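Local coordinates for WbbZ protein (Klebsiella pneumoniae subsp. pneumoniae NTUH-K2044, PDB 6X1L) that is of unknown function but belongs to the polysaccharide pyruvyl transferase family and may transfer pyruvyl groups to polysaccharide, at residues L154-L162 against R207-E218; V122-F130 against Y249-S258. All coordinates share one frame; numbering follows the deposited sequence.

Contact 1: residues L154-L162 against R207-E218; sequences LDLNKYLSL and RNSTRCMINFLE
From Tyr159 to Leu162 the loop follows residues 207-218 of helix 203-218. The nearest CA pair is Tyr159 and Arg211, 5.2 Å apart, and the register then steps through Leu160 with Ile214 and Ser161 with Asn215. A short 3-10 turn at 156-158 leads in. Its last carbonyl is gripped side-on by Arg211: Arg211 NE lies 3.3 Å and Arg211 NH2 3.2 Å from Lys158 O, which sits in the guanidinium plane. A water also joins that oxygen to NE.

The Tyr159 ring lies along the helix. Its first torsion (chi1 -59°) sends the ring toward Arg207, and the hydroxyl receives a weak bond from Arg207 NE. The stronger partner of that hydroxyl is Asp44. Arg211 CG touches Tyr159 CD2, which lies loosely toward one face of the guanidinium. Asp44 also pairs with Lys158 and Arg207, which probably offsets the closeness of Lys158 NZ and Arg207 NE. Ile214 CD1 packs 3.5 Å from Tyr159 CB and meets Leu154 CD2 tip to tip.

At the far end, the Glu218 carboxylate binds the loop backbone. Glu218 OE1 takes Ser161 N at 2.9 Å on its syn lone pair and Ser161 OG at 2.6 Å from above the plane. Glu218 OE2 takes Leu162 N at 2.9 Å.

Helix 33-48 supplies Asp44 and touches Leu154 and Tyr159, while Leu233 of helix 228-236 packs against Leu154 and Ile214.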
loop_
_atom_site.group_PDB
_atom_site.type_symbol
_atom_site.label_atom_id
_atom_site.label_comp_id
_atom_site.label_asym_id
_atom_site.label_seq_id
_atom_site.Cartn_x
_atom_site.Cartn_y
_atom_site.Cartn_z
ATOM N N LEU A 154 -2.943 -13.614 12.193
ATOM C CA LEU A 154 -2.191 -13.375 10.963
ATOM C C LEU A 154 -1.084 -14.410 10.797
ATOM O O LEU A 154 -0.278 -14.628 11.704
ATOM C CB LEU A 154 -1.605 -11.964 10.983
ATOM C CG LEU A 154 -1.022 -11.404 9.681
ATOM C CD1 LEU A 154 -2.126 -11.112 8.679
ATOM C CD2 LEU A 154 -0.218 -10.150 9.982
ATOM N N ASP A 155 -1.052 -15.055 9.630
ATOM C CA ASP A 155 0.002 -16.015 9.290
ATOM C C ASP A 155 1.259 -15.230 8.920
ATOM O O ASP A 155 1.610 -15.061 7.749
ATOM C CB ASP A 155 -0.455 -16.929 8.160
ATOM C CG ASP A 155 0.542 -18.028 7.860
ATOM O OD1 ASP A 155 1.510 -18.185 8.635
ATOM O OD2 ASP A 155 0.360 -18.730 6.844
ATOM N N LEU A 156 1.972 -14.788 9.959
ATOM C CA LEU A 156 2.935 -13.699 9.831
ATOM C C LEU A 156 4.061 -14.008 8.849
ATOM O O LEU A 156 4.544 -13.102 8.163
ATOM C CB LEU A 156 3.511 -13.369 11.209
ATOM C CG LEU A 156 4.448 -12.169 11.338
ATOM C CD1 LEU A 156 3.731 -10.888 10.943
ATOM C CD2 LEU A 156 4.982 -12.073 12.758
ATOM N N ASN A 157 4.489 -15.267 8.757
ATOM C CA ASN A 157 5.719 -15.560 8.031
ATOM C C ASN A 157 5.590 -15.368 6.525
ATOM O O ASN A 157 6.614 -15.234 5.844
ATOM C CB ASN A 157 6.185 -16.981 8.341
ATOM C CG ASN A 157 6.806 -17.095 9.718
ATOM O OD1 ASN A 157 6.102 -17.199 10.721
ATOM N ND2 ASN A 157 8.133 -17.067 9.773
ATOM N N LYS A 158 4.375 -15.340 5.984
ATOM C CA LYS A 158 4.217 -15.103 4.556
ATOM C C LYS A 158 4.131 -13.622 4.211
ATOM O O LYS A 158 4.050 -13.279 3.027
ATOM C CB LYS A 158 2.989 -15.840 4.017
ATOM C CG LYS A 158 1.660 -15.295 4.479
ATOM C CD LYS A 158 0.529 -16.118 3.886
ATOM C CE LYS A 158 -0.824 -15.615 4.348
ATOM N NZ LYS A 158 -1.926 -16.427 3.771
ATOM N N TYR A 159 4.160 -12.741 5.211
ATOM C CA TYR A 159 4.170 -11.300 5.003
ATOM C C TYR A 159 5.543 -10.673 5.204
ATOM O O TYR A 159 5.746 -9.523 4.800
ATOM C CB TYR A 159 3.177 -10.620 5.955
ATOM C CG TYR A 159 1.751 -11.091 5.814
ATOM C CD1 TYR A 159 1.298 -12.222 6.495
ATOM C CD2 TYR A 159 0.847 -10.402 5.017
ATOM C CE1 TYR A 159 -0.003 -12.657 6.369
ATOM C CE2 TYR A 159 -0.467 -10.830 4.889
ATOM C CZ TYR A 159 -0.885 -11.959 5.570
ATOM O OH TYR A 159 -2.186 -12.397 5.446
ATOM N N LEU A 160 6.480 -11.389 5.821
ATOM C CA LEU A 160 7.742 -10.796 6.235
ATOM C C LEU A 160 8.673 -10.593 5.045
ATOM O O LEU A 160 8.711 -11.404 4.116
ATOM C CB LEU A 160 8.425 -11.677 7.282
ATOM C CG LEU A 160 7.623 -11.963 8.555
ATOM C CD1 LEU A 160 8.394 -12.880 9.499
ATOM C CD2 LEU A 160 7.236 -10.671 9.259
ATOM N N SER A 161 9.423 -9.497 5.081
ATOM C CA SER A 161 10.505 -9.285 4.131
ATOM C C SER A 161 11.847 -9.757 4.664
ATOM O O SER A 161 12.764 -9.998 3.868
ATOM C CB SER A 161 10.606 -7.801 3.763
ATOM O OG SER A 161 11.093 -7.035 4.856
ATOM N N LEU A 162 11.976 -9.890 5.987
ATOM C CA LEU A 162 13.221 -10.280 6.654
ATOM C C LEU A 162 14.340 -9.275 6.398
ATOM O O LEU A 162 15.524 -9.613 6.470
ATOM C CB LEU A 162 13.661 -11.689 6.247
ATOM C CG LEU A 162 12.667 -12.801 6.582
ATOM C CD1 LEU A 162 13.276 -14.170 6.308
ATOM C CD2 LEU A 162 12.215 -12.685 8.028
ATOM N N ARG A 207 -3.812 -8.352 1.645
ATOM C CA ARG A 207 -2.553 -8.950 2.084
ATOM C C ARG A 207 -1.353 -8.105 1.660
ATOM O O ARG A 207 -0.382 -7.972 2.416
ATOM C CB ARG A 207 -2.432 -10.376 1.548
ATOM C CG ARG A 207 -3.324 -11.373 2.308
ATOM C CD ARG A 207 -2.785 -12.788 2.178
ATOM N NE ARG A 207 -3.602 -13.777 2.882
ATOM C CZ ARG A 207 -4.549 -14.503 2.298
ATOM N NH1 ARG A 207 -4.800 -14.347 1.007
ATOM N NH2 ARG A 207 -5.241 -15.393 3.001
ATOM N N ASN A 208 -1.401 -7.511 0.467
ATOM C CA ASN A 208 -0.255 -6.724 0.017
ATOM C C ASN A 208 -0.180 -5.380 0.733
ATOM O O ASN A 208 0.920 -4.908 1.045
ATOM C CB ASN A 208 -0.305 -6.557 -1.499
ATOM C CG ASN A 208 0.079 -7.827 -2.222
ATOM O OD1 ASN A 208 0.984 -8.544 -1.797
ATOM N ND2 ASN A 208 -0.612 -8.121 -3.310
ATOM N N SER A 209 -1.326 -4.761 1.031
ATOM C CA SER A 209 -1.307 -3.587 1.899
ATOM C C SER A 209 -0.725 -3.926 3.264
ATOM O O SER A 209 0.014 -3.126 3.851
ATOM C CB SER A 209 -2.713 -3.012 2.053
ATOM O OG SER A 209 -2.731 -2.005 3.053
ATOM N N THR A 210 -1.047 -5.112 3.788
ATOM C CA THR A 210 -0.506 -5.512 5.080
ATOM C C THR A 210 0.993 -5.780 4.989
ATOM O O THR A 210 1.744 -5.485 5.928
ATOM C CB THR A 210 -1.264 -6.740 5.599
ATOM O OG1 THR A 210 -2.662 -6.431 5.686
ATOM C CG2 THR A 210 -0.766 -7.142 6.966
ATOM N N ARG A 211 1.449 -6.332 3.863
ATOM C CA ARG A 211 2.885 -6.473 3.643
ATOM C C ARG A 211 3.582 -5.120 3.691
ATOM O O ARG A 211 4.643 -4.984 4.313
ATOM C CB ARG A 211 3.149 -7.171 2.309
ATOM C CG ARG A 211 2.844 -8.658 2.343
ATOM C CD ARG A 211 3.266 -9.383 1.067
ATOM N NE ARG A 211 2.981 -10.812 1.175
ATOM C CZ ARG A 211 1.898 -11.404 0.679
ATOM N NH1 ARG A 211 0.995 -10.697 0.011
ATOM N NH2 ARG A 211 1.719 -12.708 0.843
ATOM N N CYS A 212 2.987 -4.102 3.057
ATOM C CA CYS A 212 3.563 -2.759 3.081
ATOM C C CYS A 212 3.781 -2.273 4.508
ATOM O O CYS A 212 4.880 -1.839 4.868
ATOM C CB CYS A 212 2.660 -1.787 2.325
ATOM S SG CYS A 212 2.696 -1.970 0.531
HETATM N N MSE A 213 2.743 -2.336 5.337
HETATM C CA MSE A 213 2.856 -1.866 6.711
HETATM C C MSE A 213 3.926 -2.646 7.460
HETATM O O MSE A 213 4.732 -2.073 8.194
HETATM C CB MSE A 213 1.514 -1.992 7.444
HETATM C CG MSE A 213 0.377 -1.171 6.837
HETATM SE SE MSE A 213 -1.263 -1.483 7.892
HETATM C CE MSE A 213 -0.846 -0.348 9.412
ATOM N N ILE A 214 3.923 -3.966 7.264
ATOM C CA ILE A 214 4.914 -4.820 7.912
ATOM C C ILE A 214 6.317 -4.509 7.399
ATOM O O ILE A 214 7.266 -4.402 8.187
ATOM C CB ILE A 214 4.548 -6.303 7.714
ATOM C CG1 ILE A 214 3.329 -6.665 8.570
ATOM C CG2 ILE A 214 5.737 -7.203 8.041
ATOM C CD1 ILE A 214 2.903 -8.105 8.444
ATOM N N ASN A 215 6.476 -4.360 6.074
ATOM C CA ASN A 215 7.780 -3.989 5.521
ATOM C C ASN A 215 8.311 -2.724 6.175
ATOM O O ASN A 215 9.500 -2.637 6.503
ATOM C CB ASN A 215 7.692 -3.777 4.010
ATOM C CG ASN A 215 7.437 -5.055 3.246
ATOM O OD1 ASN A 215 7.694 -6.156 3.733
ATOM N ND2 ASN A 215 6.935 -4.911 2.032
ATOM N N PHE A 216 7.444 -1.727 6.355
ATOM C CA PHE A 216 7.864 -0.477 6.976
ATOM C C PHE A 216 8.368 -0.718 8.391
ATOM O O PHE A 216 9.446 -0.245 8.771
ATOM C CB PHE A 216 6.702 0.516 6.977
ATOM C CG PHE A 216 6.998 1.793 7.707
ATOM C CD1 PHE A 216 7.677 2.826 7.072
ATOM C CD2 PHE A 216 6.607 1.963 9.028
ATOM C CE1 PHE A 216 7.957 4.004 7.736
ATOM C CE2 PHE A 216 6.888 3.142 9.701
ATOM C CZ PHE A 216 7.562 4.163 9.051
ATOM N N LEU A 217 7.605 -1.477 9.181
ATOM C CA LEU A 217 7.916 -1.631 10.597
ATOM C C LEU A 217 9.124 -2.525 10.832
ATOM O O LEU A 217 9.843 -2.337 11.819
ATOM C CB LEU A 217 6.697 -2.195 11.332
ATOM C CG LEU A 217 5.455 -1.305 11.321
ATOM C CD1 LEU A 217 4.239 -2.090 11.802
ATOM C CD2 LEU A 217 5.686 -0.080 12.193
ATOM N N GLU A 218 9.357 -3.505 9.949
ATOM C CA GLU A 218 10.434 -4.471 10.161
ATOM C C GLU A 218 11.788 -3.801 10.375
ATOM O O GLU A 218 12.637 -4.336 11.100
ATOM C CB GLU A 218 10.525 -5.432 8.974
ATOM C CG GLU A 218 9.502 -6.560 8.971
ATOM C CD GLU A 218 9.627 -7.451 7.740
ATOM O OE1 GLU A 218 9.157 -7.048 6.655
ATOM O OE2 GLU A 218 10.210 -8.550 7.853
HETATM O O HOH W 1 5.678 -11.994 1.313
HETATM O O HOH W 2 11.238 -4.420 4.955
#

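Contact 2: residues V122-F130 against Y249-S258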
loop_
_atom_site.group_PDB
_atom_site.type_symbol
_atom_site.label_atom_id
_atom_site.label_comp_id
_atom_site.label_asym_id
_atom_site.label_seq_id
_atom_site.Cartn_x
_atom_site.Cartn_y
_atom_site.Cartn_z
ATOM N N VAL A 122 -22.328 -12.230 18.455
ATOM C CA VAL A 122 -21.385 -11.127 18.605
ATOM C C VAL A 122 -20.085 -11.653 19.191
ATOM O O VAL A 122 -20.075 -12.227 20.286
ATOM C CB VAL A 122 -21.954 -10.005 19.485
ATOM C CG1 VAL A 122 -21.012 -8.806 19.469
ATOM C CG2 VAL A 122 -23.345 -9.610 19.019
ATOM N N PHE A 123 -18.983 -11.432 18.479
ATOM C CA PHE A 123 -17.653 -11.719 18.996
ATOM C C PHE A 123 -16.999 -10.403 19.396
ATOM O O PHE A 123 -16.925 -9.470 18.589
ATOM C CB PHE A 123 -16.810 -12.465 17.964
ATOM C CG PHE A 123 -17.262 -13.875 17.730
ATOM C CD1 PHE A 123 -16.738 -14.916 18.476
ATOM C CD2 PHE A 123 -18.227 -14.157 16.777
ATOM C CE1 PHE A 123 -17.164 -16.217 18.275
ATOM C CE2 PHE A 123 -18.657 -15.453 16.568
ATOM C CZ PHE A 123 -18.124 -16.485 17.319
ATOM N N CYS A 124 -16.535 -10.334 20.640
ATOM C CA CYS A 124 -15.959 -9.131 21.218
ATOM C C CYS A 124 -14.456 -9.312 21.373
ATOM O O CYS A 124 -13.993 -10.360 21.838
ATOM C CB CYS A 124 -16.597 -8.829 22.575
ATOM S SG CYS A 124 -18.401 -9.001 22.566
ATOM N N ARG A 125 -13.692 -8.290 20.987
ATOM C CA ARG A 125 -12.240 -8.381 21.018
ATOM C C ARG A 125 -11.628 -7.772 22.276
ATOM O O ARG A 125 -10.400 -7.684 22.371
ATOM C CB ARG A 125 -11.636 -7.737 19.763
ATOM C CG ARG A 125 -11.829 -6.238 19.645
ATOM C CD ARG A 125 -11.253 -5.738 18.312
ATOM N NE ARG A 125 -11.298 -4.284 18.209
ATOM C CZ ARG A 125 -10.919 -3.603 17.131
ATOM N NH1 ARG A 125 -10.478 -4.248 16.059
ATOM N NH2 ARG A 125 -10.991 -2.279 17.123
ATOM N N GLU A 126 -12.447 -7.350 23.239
ATOM C CA GLU A 126 -11.935 -6.931 24.540
ATOM C C GLU A 126 -13.064 -6.993 25.564
ATOM O O GLU A 126 -14.222 -7.249 25.230
ATOM C CB GLU A 126 -11.301 -5.534 24.488
ATOM C CG GLU A 126 -11.798 -4.628 23.362
ATOM C CD GLU A 126 -13.125 -3.974 23.674
ATOM O OE1 GLU A 126 -13.594 -4.098 24.829
ATOM O OE2 GLU A 126 -13.693 -3.331 22.765
ATOM N N ASN A 127 -12.698 -6.739 26.825
ATOM C CA ASN A 127 -13.602 -6.970 27.953
ATOM C C ASN A 127 -14.690 -5.912 28.065
ATOM O O ASN A 127 -15.756 -6.183 28.631
ATOM C CB ASN A 127 -12.807 -7.016 29.257
ATOM C CG ASN A 127 -12.272 -8.394 29.565
ATOM O OD1 ASN A 127 -12.992 -9.387 29.476
ATOM N ND2 ASN A 127 -10.996 -8.461 29.930
ATOM N N ILE A 128 -14.430 -4.697 27.580
ATOM C CA ILE A 128 -15.424 -3.634 27.686
ATOM C C ILE A 128 -16.599 -3.918 26.763
ATOM O O ILE A 128 -17.764 -3.792 27.156
ATOM C CB ILE A 128 -14.783 -2.267 27.389
ATOM C CG1 ILE A 128 -13.677 -1.971 28.402
ATOM C CG2 ILE A 128 -15.844 -1.174 27.410
ATOM C CD1 ILE A 128 -13.123 -0.571 28.308
ATOM N N THR A 129 -16.311 -4.321 25.524
ATOM C CA THR A 129 -17.376 -4.705 24.604
ATOM C C THR A 129 -18.108 -5.948 25.097
ATOM O O THR A 129 -19.339 -6.024 25.017
ATOM C CB THR A 129 -16.798 -4.932 23.205
ATOM O OG1 THR A 129 -16.290 -3.694 22.699
ATOM C CG2 THR A 129 -17.866 -5.452 22.255
ATOM N N PHE A 130 -17.366 -6.925 25.625
ATOM C CA PHE A 130 -17.982 -8.161 26.090
ATOM C C PHE A 130 -18.956 -7.896 27.230
ATOM O O PHE A 130 -20.086 -8.399 27.226
ATOM C CB PHE A 130 -16.898 -9.152 26.519
ATOM C CG PHE A 130 -17.436 -10.483 26.960
ATOM C CD1 PHE A 130 -18.068 -11.322 26.057
ATOM C CD2 PHE A 130 -17.306 -10.898 28.274
ATOM C CE1 PHE A 130 -18.567 -12.547 26.457
ATOM C CE2 PHE A 130 -17.804 -12.125 28.682
ATOM C CZ PHE A 130 -18.434 -12.951 27.771
ATOM N N TYR A 249 -11.949 4.306 25.026
ATOM C CA TYR A 249 -11.131 3.207 25.545
ATOM C C TYR A 249 -10.830 2.165 24.473
ATOM O O TYR A 249 -10.668 0.980 24.769
ATOM C CB TYR A 249 -11.800 2.560 26.763
ATOM C CG TYR A 249 -11.820 3.472 27.958
ATOM C CD1 TYR A 249 -12.878 4.345 28.172
ATOM C CD2 TYR A 249 -10.766 3.481 28.862
ATOM C CE1 TYR A 249 -12.893 5.191 29.265
ATOM C CE2 TYR A 249 -10.773 4.320 29.958
ATOM C CZ TYR A 249 -11.839 5.174 30.154
ATOM O OH TYR A 249 -11.844 6.014 31.241
ATOM N N LYS A 250 -10.734 2.608 23.216
ATOM C CA LYS A 250 -10.573 1.672 22.108
ATOM C C LYS A 250 -9.213 0.985 22.159
ATOM O O LYS A 250 -9.128 -0.248 22.116
ATOM C CB LYS A 250 -10.761 2.402 20.777
ATOM C CG LYS A 250 -12.211 2.746 20.452
ATOM C CD LYS A 250 -12.316 4.066 19.694
ATOM C CE LYS A 250 -11.410 4.099 18.476
ATOM N NZ LYS A 250 -11.355 5.461 17.867
ATOM N N ASN A 251 -8.136 1.767 22.238
ATOM C CA ASN A 251 -6.805 1.175 22.325
ATOM C C ASN A 251 -6.592 0.481 23.668
ATOM O O ASN A 251 -6.120 -0.662 23.715
ATOM C CB ASN A 251 -5.737 2.248 22.099
ATOM C CG ASN A 251 -5.694 2.740 20.662
ATOM O OD1 ASN A 251 -6.328 2.163 19.779
ATOM N ND2 ASN A 251 -4.930 3.802 20.420
ATOM N N GLU A 252 -6.942 1.152 24.767
ATOM C CA GLU A 252 -6.632 0.622 26.093
ATOM C C GLU A 252 -7.302 -0.728 26.337
ATOM O O GLU A 252 -6.703 -1.622 26.947
ATOM C CB GLU A 252 -7.043 1.628 27.170
ATOM C CG GLU A 252 -6.617 1.227 28.581
ATOM C CD GLU A 252 -6.978 2.266 29.632
ATOM O OE1 GLU A 252 -7.384 3.384 29.251
ATOM O OE2 GLU A 252 -6.857 1.962 30.838
ATOM N N ALA A 253 -8.539 -0.903 25.860
ATOM C CA ALA A 253 -9.256 -2.147 26.127
ATOM C C ALA A 253 -8.640 -3.323 25.377
ATOM O O ALA A 253 -8.564 -4.434 25.912
ATOM C CB ALA A 253 -10.735 -1.996 25.771
ATOM N N VAL A 254 -8.200 -3.109 24.135
ATOM C CA VAL A 254 -7.556 -4.196 23.405
ATOM C C VAL A 254 -6.201 -4.518 24.027
ATOM O O VAL A 254 -5.796 -5.686 24.097
ATOM C CB VAL A 254 -7.433 -3.848 21.909
ATOM C CG1 VAL A 254 -6.656 -4.926 21.170
ATOM C CG2 VAL A 254 -8.814 -3.676 21.284
ATOM N N TYR A 255 -5.489 -3.493 24.503
ATOM C CA TYR A 255 -4.200 -3.715 25.147
ATOM C C TYR A 255 -4.347 -4.576 26.394
ATOM O O TYR A 255 -3.581 -5.524 26.603
ATOM C CB TYR A 255 -3.547 -2.378 25.507
ATOM C CG TYR A 255 -2.322 -2.545 26.379
ATOM C CD1 TYR A 255 -1.080 -2.828 25.817
ATOM C CD2 TYR A 255 -2.406 -2.438 27.760
ATOM C CE1 TYR A 255 0.042 -2.991 26.611
ATOM C CE2 TYR A 255 -1.291 -2.601 28.560
ATOM C CZ TYR A 255 -0.069 -2.876 27.980
ATOM O OH TYR A 255 1.046 -3.037 28.771
ATOM N N ASN A 256 -5.320 -4.246 27.248
ATOM C CA ASN A 256 -5.488 -4.982 28.497
ATOM C C ASN A 256 -5.869 -6.436 28.252
ATOM O O ASN A 256 -5.461 -7.317 29.014
ATOM C CB ASN A 256 -6.538 -4.298 29.377
ATOM C CG ASN A 256 -6.039 -2.996 29.976
ATOM O OD1 ASN A 256 -4.853 -2.848 30.270
ATOM N ND2 ASN A 256 -6.946 -2.044 30.161
ATOM N N TYR A 257 -6.623 -6.714 27.188
ATOM C CA TYR A 257 -7.076 -8.077 26.939
ATOM C C TYR A 257 -6.058 -8.920 26.177
ATOM O O TYR A 257 -5.914 -10.115 26.464
ATOM C CB TYR A 257 -8.399 -8.067 26.167
ATOM C CG TYR A 257 -8.967 -9.455 25.967
ATOM C CD1 TYR A 257 -9.519 -10.164 27.034
ATOM C CD2 TYR A 257 -8.943 -10.062 24.722
ATOM C CE1 TYR A 257 -10.032 -11.436 26.856
ATOM C CE2 TYR A 257 -9.453 -11.334 24.535
ATOM C CZ TYR A 257 -9.997 -12.015 25.604
ATOM O OH TYR A 257 -10.506 -13.279 25.417
ATOM N N SER A 258 -5.345 -8.330 25.217
ATOM C CA SER A 258 -4.560 -9.096 24.258
ATOM C C SER A 258 -3.062 -8.829 24.296
ATOM O O SER A 258 -2.288 -9.735 23.982
ATOM C CB SER A 258 -5.061 -8.829 22.831
ATOM O OG SER A 258 -6.388 -9.295 22.658
HETATM O O HOH W 3 -8.139 -8.130 20.842
#
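Glu126 reaches Ala253 and Val254 through a side chain bent at chi2 (80°). Its first torsion is unusual, with chi1 at 24°, far from a staggered position. CB of Glu126 points at helix 250-259, so CB and CG meet that helix, while the chi2 bend turns the carboxylate back to Thr129 of its own helix. Glu126 CB rests 3.3 Å from Ala253 O, and Glu126 CG lies 3.8 Å from Val254 CG2, the two side chains crossing at about a right angle. Ala253 CB sits under the carboxylate, 3.7 Å from Glu126 OE1. Tyr257 has CG anti to the backbone N, which brings its ring against the backbone of Arg125 and Glu126. There Tyr257 CD2 comes 3.6 Å from Arg125 O.

Glu126 is the N-cap of helix 127-135. Glu126 OE1 accepts from Thr129 N at 2.8 Å in a nearly straight bond of 168°, and Glu126 OE2 accepts from Thr129 OG1. Thr105 also bonds to OE2. The cap stands in the turn that follows strand 120-124 of the six-stranded parallel sheet. Helix 250-259 follows the last-but-one strand of the four-stranded parallel sheet. The contact thus joins two Rossmann-like halves, consistent with the GT-B clan.

Beside the cap, the Arg125 chain runs extended past Val254 CG2. Its guanidinium forms a salt bridge with Asp149, and its NE bonds to Thr105. On the more exposed side, Asn127 ND2 meets the edge of the Tyr257 ring at CD1, with amide and ring planes nearly perpendicular. Ile128 CD1 reaches across to Tyr249 CB at 3.7 Å and also touches Ala253 CB. A water donates to both Arg125 O and Ser258 OG, and Asp148 is a further partner of that hydroxyl.

How the contacts relate
The two contacts are separate: their centres are 24 Å apart and their nearest atoms about 12 Å, with no touch. Both segments of contact 1 fall in the chain between the two segments of contact 2. The centre of contact 1 is about 17 Å from the centre of the chain, against 11 Å for that of contact 2. Helix 228-236 has side chains on both: its Leu233 packs at contact 1, and its Leu228 on Arg125 and Val254 at contact 2. Phe204 of the second subunit packs on Ser161 of contact 1, but that subunit leaves contact 2 untouched. Contact 1 combines direct hydrogen bonds with apolar packing, whereas the segments of contact 2 share only packing and a bridging water.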